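Side-chain contacts in Non-structural protein 3 (Porcine deltacoronavirus, PDB 6LN0), which probably combines ADP-ribose binding by its macro domain with papain-like cleavage of the viral polyprotein, within a large multidomain replicase subunit: residues 155-158 and 159-162; 99-102 and 103-106; 128-131 and 132-135. All coordinates share one frame; numbering follows the deposited sequence.

Interaction 1: 155-158 and 159-162; sequences NKNH and LQVW
At the start of helix 158-165 V161 N reaches N157 O at 3.3 Å, nearly straight at 170°; Q160 N adds a weak bond to the same oxygen. One residue on, W162 N donates to H158 O over 2.9 Å. The side chains gather round these two oxygens. V161 lays CG2 3.6 Å from N157 O, because that methyl sits beside its own backbone N while CG1 is anti to it (chi1 177°). The same methyl also comes to the edge of the H158 ring, close to its plane, with CG2 and CD2 4.5 Å apart. W162 brings CB to 3.3 Å from H158 O and then carries its indole away to V14 and L16 of strand 10-17. The imidazole of H158 is held by two neighbours: ND1 is hydrogen-bonded to T153 OG1, and N155 CG lies over one face, offset toward the rim. Q160, on the outer side, stays near the loop through its CB, 3.5 Å from N157 O. This is the first turn of the last helix of the macro domain's three-layer alpha-beta-alpha fold, entered from the loop after strand 146-152.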
ATOM      1  N   ASN A 155      14.242 -32.167 -12.190  1.00 87.80           N
ATOM      2  CA  ASN A 155      13.033 -31.950 -12.982  1.00 87.06           C
ATOM      3  C   ASN A 155      12.951 -30.550 -13.578  1.00 85.37           C
ATOM      4  O   ASN A 155      12.126 -30.333 -14.470  1.00 89.71           O
ATOM      5  CB  ASN A 155      11.771 -32.229 -12.142  1.00 83.44           C
ATOM      6  CG  ASN A 155      10.507 -32.406 -12.990  1.00 84.83           C
ATOM      7  OD1 ASN A 155       9.978 -31.446 -13.546  1.00 88.42           O
ATOM      8  ND2 ASN A 155      10.011 -33.637 -13.069  1.00 86.38           N
ATOM      9  N   LYS A 156      13.763 -29.597 -13.114  1.00 82.42           N
ATOM     10  CA  LYS A 156      13.956 -28.306 -13.778  1.00 84.30           C
ATOM     11  C   LYS A 156      12.678 -27.467 -13.899  1.00 87.51           C
ATOM     12  O   LYS A 156      12.751 -26.277 -14.227  1.00 87.67           O
ATOM     13  CB  LYS A 156      14.585 -28.524 -15.163  1.00 84.36           C
ATOM     14  CG  LYS A 156      16.100 -28.797 -15.140  1.00 86.44           C
ATOM     15  CD  LYS A 156      16.594 -29.571 -16.380  1.00 80.75           C
ATOM     16  CE  LYS A 156      16.583 -31.085 -16.167  1.00 76.73           C
ATOM     17  NZ  LYS A 156      16.192 -31.829 -17.403  1.00 72.65           N
ATOM     18  N   ASN A 157      11.504 -28.074 -13.669  1.00 86.90           N
ATOM     19  CA  ASN A 157      10.259 -27.337 -13.466  1.00 88.00           C
ATOM     20  C   ASN A 157       9.998 -27.051 -12.003  1.00 86.07           C
ATOM     21  O   ASN A 157       9.200 -26.160 -11.682  1.00 82.21           O
ATOM     22  CB  ASN A 157       9.055 -28.115 -14.014  1.00 84.35           C
ATOM     23  CG  ASN A 157       8.985 -28.093 -15.522  1.00 89.59           C
ATOM     24  OD1 ASN A 157       9.684 -27.313 -16.184  1.00 88.64           O
ATOM     25  ND2 ASN A 157       8.137 -28.955 -16.082  1.00 84.52           N
ATOM     26  N   HIS A 158      10.652 -27.799 -11.121  1.00 81.99           N
ATOM     27  CA  HIS A 158      10.459 -27.641  -9.695  1.00 74.93           C
ATOM     28  C   HIS A 158      11.097 -26.369  -9.162  1.00 74.52           C
ATOM     29  O   HIS A 158      10.730 -25.929  -8.067  1.00 73.87           O
ATOM     30  CB  HIS A 158      11.008 -28.870  -8.983  1.00 80.77           C
ATOM     31  CG  HIS A 158      10.217 -30.110  -9.256  1.00 79.66           C
ATOM     32  ND1 HIS A 158      10.764 -31.372  -9.191  1.00 80.78           N
ATOM     33  CD2 HIS A 158       8.912 -30.283  -9.585  1.00 79.17           C
ATOM     34  CE1 HIS A 158       9.830 -32.270  -9.462  1.00 83.28           C
ATOM     35  NE2 HIS A 158       8.699 -31.634  -9.711  1.00 81.95           N
ATOM     36  N   LEU A 159      12.037 -25.751  -9.890  1.00 71.67           N
ATOM     37  CA  LEU A 159      12.532 -24.474  -9.384  1.00 75.08           C
ATOM     38  C   LEU A 159      11.449 -23.408  -9.455  1.00 80.00           C
ATOM     39  O   LEU A 159      11.455 -22.464  -8.652  1.00 79.36           O
ATOM     40  CB  LEU A 159      13.830 -24.048 -10.104  1.00 76.00           C
ATOM     41  CG  LEU A 159      14.732 -23.172  -9.191  1.00 86.80           C
ATOM     42  CD1 LEU A 159      16.217 -23.229  -9.569  1.00 76.73           C
ATOM     43  CD2 LEU A 159      14.299 -21.683  -9.069  1.00 84.06           C
ATOM     44  N   GLN A 160      10.505 -23.553 -10.386  1.00 80.89           N
ATOM     45  CA  GLN A 160       9.360 -22.647 -10.428  1.00 81.12           C
ATOM     46  C   GLN A 160       8.331 -22.996  -9.359  1.00 77.87           C
ATOM     47  O   GLN A 160       7.872 -22.115  -8.615  1.00 78.26           O
ATOM     48  CB  GLN A 160       8.681 -22.658 -11.805  1.00 80.90           C
ATOM     49  CG  GLN A 160       9.411 -21.850 -12.851  1.00 85.06           C
ATOM     50  CD  GLN A 160       9.829 -22.705 -14.024  1.00 94.16           C
ATOM     51  OE1 GLN A 160       9.010 -23.435 -14.596  1.00 98.24           O
ATOM     52  NE2 GLN A 160      11.101 -22.626 -14.393  1.00 96.90           N
ATOM     53  N   VAL A 161       7.932 -24.272  -9.291  1.00 71.68           N
ATOM     54  CA  VAL A 161       6.986 -24.709  -8.266  1.00 67.45           C
ATOM     55  C   VAL A 161       7.455 -24.244  -6.895  1.00 71.45           C
ATOM     56  O   VAL A 161       6.649 -23.852  -6.040  1.00 72.83           O
ATOM     57  CB  VAL A 161       6.804 -26.237  -8.326  1.00 67.39           C
ATOM     58  CG1 VAL A 161       5.886 -26.720  -7.227  1.00 63.91           C
ATOM     59  CG2 VAL A 161       6.269 -26.642  -9.683  1.00 72.15           C
ATOM     60  N   TRP A 162       8.775 -24.230  -6.687  1.00 69.53           N
ATOM     61  CA  TRP A 162       9.324 -23.734  -5.431  1.00 69.89           C
ATOM     62  C   TRP A 162       9.148 -22.226  -5.325  1.00 65.42           C
ATOM     63  O   TRP A 162       8.634 -21.721  -4.325  1.00 63.86           O
ATOM     64  CB  TRP A 162      10.805 -24.119  -5.312  1.00 64.74           C
ATOM     65  CG  TRP A 162      11.493 -23.644  -4.059  1.00 55.45           C
ATOM     66  CD1 TRP A 162      12.609 -22.860  -3.986  1.00 58.10           C
ATOM     67  CD2 TRP A 162      11.120 -23.937  -2.706  1.00 51.75           C
ATOM     68  NE1 TRP A 162      12.945 -22.630  -2.668  1.00 57.93           N
ATOM     69  CE2 TRP A 162      12.047 -23.286  -1.865  1.00 57.36           C
ATOM     70  CE3 TRP A 162      10.084 -24.673  -2.124  1.00 56.51           C
ATOM     71  CZ2 TRP A 162      11.965 -23.348  -0.473  1.00 57.51           C
ATOM     72  CZ3 TRP A 162      10.008 -24.744  -0.741  1.00 56.16           C
ATOM     73  CH2 TRP A 162      10.940 -24.086   0.068  1.00 57.16           C
TER

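Interaction 2: 99-102 and 103-106; sequences VQEL and LYQA
L103 closes over V99 in the first turn of helix 99-110, one of the helices flanking the central sheet of the macro domain. Its CB lies 3.3 Å from V99 O and its CG follows at 3.5 Å from the same oxygen, while its N donates to V99 O over 2.7 Å. The ladder of i to i+4 bonds continues with Y104 N to Q100 O at 3.1 Å and Q105 N to E101 O at 2.8 Å. The next rung, A106 N to L102 O, is weak.

On the outer side E101 and Q105 run side by side and point the same way. E101 starts with CG anti to its backbone N (chi1 162°) and then bends at chi2, which swings the carboxylate along the helix toward Q105; the carboxylate and amide planes are 47° apart. The tyrosine ring of Y104 has E101 O at its edge, near the ring plane, and leads off to A141.

Farther out, the neighbouring helix 131-141 receives L103, which is buried and packs on S134 and A137, and also Q100, which touches H133. Loops supply the other neighbours: V99 rests on C129 in the loop ahead of that helix, A106 meets L122, and L102 reaches P92 and D96 in the loop leading to V99. The packed side of the helix is thus mostly apolar, whereas E101 and Q105 merely lie alongside each other, with no hydrogen bond assigned between them. In that pair the aliphatic part makes the closest approach, with E101 OE2 3.8 Å from Q105 CG and 4.2 Å from Q105 NE2.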
ATOM      1  N   VAL A  99      -2.500 -38.097   1.840  1.00 95.44           N
ATOM      2  CA  VAL A  99      -1.101 -38.157   1.444  1.00 90.21           C
ATOM      3  C   VAL A  99      -0.336 -36.908   1.866  1.00 86.66           C
ATOM      4  O   VAL A  99       0.857 -36.990   2.180  1.00 87.17           O
ATOM      5  CB  VAL A  99      -0.976 -38.403  -0.067  1.00 91.41           C
ATOM      6  CG1 VAL A  99      -1.534 -37.229  -0.853  1.00 91.33           C
ATOM      7  CG2 VAL A  99       0.472 -38.609  -0.398  1.00 87.12           C
ATOM      8  N   GLN A 100      -0.981 -35.741   1.887  1.00 86.36           N
ATOM      9  CA  GLN A 100      -0.235 -34.528   2.209  1.00 88.07           C
ATOM     10  C   GLN A 100      -0.004 -34.356   3.703  1.00 83.32           C
ATOM     11  O   GLN A 100       0.920 -33.634   4.095  1.00 78.51           O
ATOM     12  CB  GLN A 100      -0.938 -33.300   1.641  1.00 87.75           C
ATOM     13  CG  GLN A 100      -1.317 -33.469   0.191  1.00 89.72           C
ATOM     14  CD  GLN A 100      -2.468 -32.583  -0.198  1.00 93.48           C
ATOM     15  OE1 GLN A 100      -3.279 -32.942  -1.050  1.00 98.09           O
ATOM     16  NE2 GLN A 100      -2.546 -31.408   0.420  1.00 88.63           N
ATOM     17  N   GLU A 101      -0.813 -35.003   4.541  1.00 85.07           N
ATOM     18  CA  GLU A 101      -0.473 -35.108   5.955  1.00 85.74           C
ATOM     19  C   GLU A 101       0.748 -36.006   6.146  1.00 83.49           C
ATOM     20  O   GLU A 101       1.735 -35.608   6.777  1.00 79.63           O
ATOM     21  CB  GLU A 101      -1.685 -35.628   6.741  1.00 86.59           C
ATOM     22  CG  GLU A 101      -1.389 -36.188   8.133  1.00 85.93           C
ATOM     23  CD  GLU A 101      -1.173 -35.108   9.188  1.00 88.84           C
ATOM     24  OE1 GLU A 101      -1.201 -33.902   8.837  1.00 90.31           O
ATOM     25  OE2 GLU A 101      -0.977 -35.469  10.374  1.00 84.73           O
ATOM     26  N   LEU A 102       0.705 -37.219   5.579  1.00 81.09           N
ATOM     27  CA  LEU A 102       1.845 -38.128   5.664  1.00 79.43           C
ATOM     28  C   LEU A 102       3.094 -37.527   5.029  1.00 77.16           C
ATOM     29  O   LEU A 102       4.214 -37.791   5.487  1.00 74.96           O
ATOM     30  CB  LEU A 102       1.502 -39.464   4.999  1.00 80.94           C
ATOM     31  CG  LEU A 102       0.101 -40.068   5.168  1.00 81.08           C
ATOM     32  CD1 LEU A 102       0.064 -41.509   4.692  1.00 82.46           C
ATOM     33  CD2 LEU A 102      -0.398 -39.980   6.601  1.00 84.89           C
ATOM     34  N   LEU A 103       2.928 -36.733   3.970  1.00 75.07           N
ATOM     35  CA  LEU A 103       4.051 -35.973   3.438  1.00 73.12           C
ATOM     36  C   LEU A 103       4.601 -35.021   4.491  1.00 72.72           C
ATOM     37  O   LEU A 103       5.820 -34.921   4.686  1.00 67.18           O
ATOM     38  CB  LEU A 103       3.619 -35.196   2.193  1.00 75.99           C
ATOM     39  CG  LEU A 103       3.900 -35.784   0.808  1.00 75.95           C
ATOM     40  CD1 LEU A 103       3.613 -34.749  -0.265  1.00 76.04           C
ATOM     41  CD2 LEU A 103       5.338 -36.301   0.697  1.00 73.79           C
ATOM     42  N   TYR A 104       3.705 -34.317   5.190  1.00 72.75           N
ATOM     43  CA  TYR A 104       4.143 -33.350   6.189  1.00 72.17           C
ATOM     44  C   TYR A 104       4.813 -34.042   7.364  1.00 68.46           C
ATOM     45  O   TYR A 104       5.840 -33.570   7.867  1.00 66.87           O
ATOM     46  CB  TYR A 104       2.966 -32.501   6.680  1.00 74.41           C
ATOM     47  CG  TYR A 104       3.245 -31.804   7.998  1.00 68.39           C
ATOM     48  CD1 TYR A 104       3.979 -30.627   8.040  1.00 68.21           C
ATOM     49  CD2 TYR A 104       2.800 -32.343   9.200  1.00 70.66           C
ATOM     50  CE1 TYR A 104       4.248 -29.996   9.241  1.00 72.83           C
ATOM     51  CE2 TYR A 104       3.065 -31.726  10.402  1.00 74.03           C
ATOM     52  CZ  TYR A 104       3.788 -30.553  10.419  1.00 76.45           C
ATOM     53  OH  TYR A 104       4.051 -29.939  11.621  1.00 79.00           O
ATOM     54  N   GLN A 105       4.245 -35.148   7.829  1.00 68.59           N
ATOM     55  CA  GLN A 105       4.894 -35.857   8.918  1.00 70.92           C
ATOM     56  C   GLN A 105       6.123 -36.636   8.454  1.00 72.84           C
ATOM     57  O   GLN A 105       6.848 -37.175   9.298  1.00 71.02           O
ATOM     58  CB  GLN A 105       3.892 -36.776   9.625  1.00 72.68           C
ATOM     59  CG  GLN A 105       2.797 -36.025  10.411  1.00 76.37           C
ATOM     60  CD  GLN A 105       3.259 -35.534  11.782  1.00 81.27           C
ATOM     61  OE1 GLN A 105       4.210 -36.071  12.360  1.00 85.96           O
ATOM     62  NE2 GLN A 105       2.590 -34.502  12.305  1.00 78.77           N
ATOM     63  N   ALA A 106       6.391 -36.692   7.143  1.00 68.68           N
ATOM     64  CA  ALA A 106       7.655 -37.258   6.689  1.00 67.14           C
ATOM     65  C   ALA A 106       8.779 -36.241   6.803  1.00 64.08           C
ATOM     66  O   ALA A 106       9.876 -36.572   7.261  1.00 61.70           O
ATOM     67  CB  ALA A 106       7.535 -37.761   5.252  1.00 69.72           C
TER

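Interaction 3: 128-131 and 132-135; sequences GCNP and VHSL
N130 OD1 accepts from V132 N at 3.3 Å, the donor tilted from the amide plane, and the backbone of the same asparagine serves the helix as well: N130 O takes S134 N at 3.2 Å, with a weak bond from H133 N to the same oxygen. P131 O goes to L135 N over 2.9 Å. This is an N-cap: N130 sits immediately before helix 131-141 of the macro domain, and its amide oxygen satisfies an N-H that has no preceding turn to bond to. With CG anti to the backbone N (chi1 -159°), the amide lies alongside V132, where OD1 also touches CG1 at 3.2 Å. The backbone places N130 CB, and H133, its CG turned anti to its own carbonyl carbon (chi1 -52°), brings its ring beneath; CB then stands over the ring centre, a CH-pi contact of 3.6 Å to the centroid. The amide is stacked on the ring too, the planes 22° apart. S134 is buried, and its OG is satisfied by L122 O, which ties the helix back to the loop that follows strand 117-120.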
ATOM      1  N   GLY A 128       4.279 -41.794  -7.264  1.00 88.76           N
ATOM      2  CA  GLY A 128       4.695 -40.720  -6.387  1.00 90.62           C
ATOM      3  C   GLY A 128       3.582 -39.814  -5.913  1.00 90.59           C
ATOM      4  O   GLY A 128       2.438 -40.235  -5.700  1.00 91.42           O
ATOM      5  N   CYS A 129       3.937 -38.545  -5.727  1.00 86.13           N
ATOM      6  CA  CYS A 129       3.031 -37.543  -5.197  1.00 86.92           C
ATOM      7  C   CYS A 129       3.227 -36.251  -5.967  1.00 81.91           C
ATOM      8  O   CYS A 129       4.278 -36.022  -6.573  1.00 77.29           O
ATOM      9  CB  CYS A 129       3.264 -37.299  -3.700  1.00 84.92           C
ATOM     10  SG  CYS A 129       3.390 -38.803  -2.699  1.00 84.93           S
ATOM     11  N   ASN A 130       2.194 -35.419  -5.948  1.00 81.14           N
ATOM     12  CA  ASN A 130       2.268 -34.106  -6.565  1.00 81.65           C
ATOM     13  C   ASN A 130       3.441 -33.327  -5.975  1.00 80.01           C
ATOM     14  O   ASN A 130       3.460 -33.087  -4.757  1.00 79.79           O
ATOM     15  CB  ASN A 130       0.957 -33.362  -6.341  1.00 83.70           C
ATOM     16  CG  ASN A 130       0.747 -32.246  -7.333  1.00 85.69           C
ATOM     17  OD1 ASN A 130       1.687 -31.539  -7.692  1.00 86.32           O
ATOM     18  ND2 ASN A 130      -0.490 -32.079  -7.789  1.00 89.86           N
ATOM     19  N   PRO A 131       4.427 -32.916  -6.778  1.00 77.75           N
ATOM     20  CA  PRO A 131       5.598 -32.232  -6.205  1.00 76.78           C
ATOM     21  C   PRO A 131       5.272 -30.896  -5.577  1.00 81.03           C
ATOM     22  O   PRO A 131       6.058 -30.408  -4.749  1.00 79.99           O
ATOM     23  CB  PRO A 131       6.526 -32.055  -7.412  1.00 79.16           C
ATOM     24  CG  PRO A 131       5.594 -31.933  -8.550  1.00 81.75           C
ATOM     25  CD  PRO A 131       4.454 -32.892  -8.248  1.00 81.59           C
ATOM     26  N   VAL A 132       4.152 -30.271  -5.943  1.00 83.08           N
ATOM     27  CA  VAL A 132       3.807 -29.025  -5.275  1.00 79.13           C
ATOM     28  C   VAL A 132       3.353 -29.296  -3.844  1.00 80.47           C
ATOM     29  O   VAL A 132       3.592 -28.484  -2.947  1.00 82.00           O
ATOM     30  CB  VAL A 132       2.759 -28.240  -6.092  1.00 82.26           C
ATOM     31  CG1 VAL A 132       1.384 -28.862  -5.987  1.00 85.23           C
ATOM     32  CG2 VAL A 132       2.722 -26.779  -5.642  1.00 76.96           C
ATOM     33  N   HIS A 133       2.741 -30.449  -3.590  1.00 77.43           N
ATOM     34  CA  HIS A 133       2.411 -30.819  -2.214  1.00 78.35           C
ATOM     35  C   HIS A 133       3.660 -31.138  -1.413  1.00 79.88           C
ATOM     36  O   HIS A 133       3.782 -30.724  -0.246  1.00 78.19           O
ATOM     37  CB  HIS A 133       1.438 -32.009  -2.195  1.00 82.62           C
ATOM     38  CG  HIS A 133       0.219 -31.801  -3.037  1.00 91.03           C
ATOM     39  ND1 HIS A 133      -0.773 -32.751  -3.155  1.00 88.34           N
ATOM     40  CD2 HIS A 133      -0.167 -30.749  -3.800  1.00 92.16           C
ATOM     41  CE1 HIS A 133      -1.714 -32.299  -3.963  1.00 89.54           C
ATOM     42  NE2 HIS A 133      -1.368 -31.091  -4.373  1.00 97.93           N
ATOM     43  N   SER A 134       4.590 -31.891  -2.018  1.00 75.70           N
ATOM     44  CA  SER A 134       5.849 -32.184  -1.344  1.00 76.32           C
ATOM     45  C   SER A 134       6.610 -30.913  -1.002  1.00 69.71           C
ATOM     46  O   SER A 134       7.058 -30.736   0.139  1.00 66.88           O
ATOM     47  CB  SER A 134       6.724 -33.110  -2.187  1.00 70.13           C
ATOM     48  OG  SER A 134       6.499 -34.460  -1.817  1.00 71.93           O
ATOM     49  N   LEU A 135       6.804 -30.030  -1.984  1.00 68.84           N
ATOM     50  CA  LEU A 135       7.495 -28.787  -1.678  1.00 70.54           C
ATOM     51  C   LEU A 135       6.723 -27.965  -0.653  1.00 73.21           C
ATOM     52  O   LEU A 135       7.326 -27.219   0.130  1.00 73.43           O
ATOM     53  CB  LEU A 135       7.734 -27.988  -2.953  1.00 68.96           C
ATOM     54  CG  LEU A 135       8.974 -28.424  -3.740  1.00 68.28           C
ATOM     55  CD1 LEU A 135       9.396 -27.347  -4.693  1.00 66.74           C
ATOM     56  CD2 LEU A 135      10.146 -28.780  -2.836  1.00 66.16           C
TER

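How the interactions relate
Interaction 3 stands between the other two: helix 131-141 packs against helix 158-165 on one flank and helix 99-110 on the other, whereas interactions 1 and 2 stay about 11 Å apart at their nearest atoms. Toward interaction 1 the join is mainly apolar, V161 CG1 meeting V132 CG2 at 3.5 Å and W162 CB meeting L135 CD1. Toward interaction 2 it is mixed, with L103 CD1 against S134 OG and V99 CG2 against C129 SG. Interaction 1 lies at the surface; interactions 2 and 3 are partly buried. All three lie at the start of a helix; 2 is wholly helical, while 1 and 3 include the loop leading in. In 3 a side chain, N130, caps the helix; in 1 the bonds across the contact are all backbone to backbone.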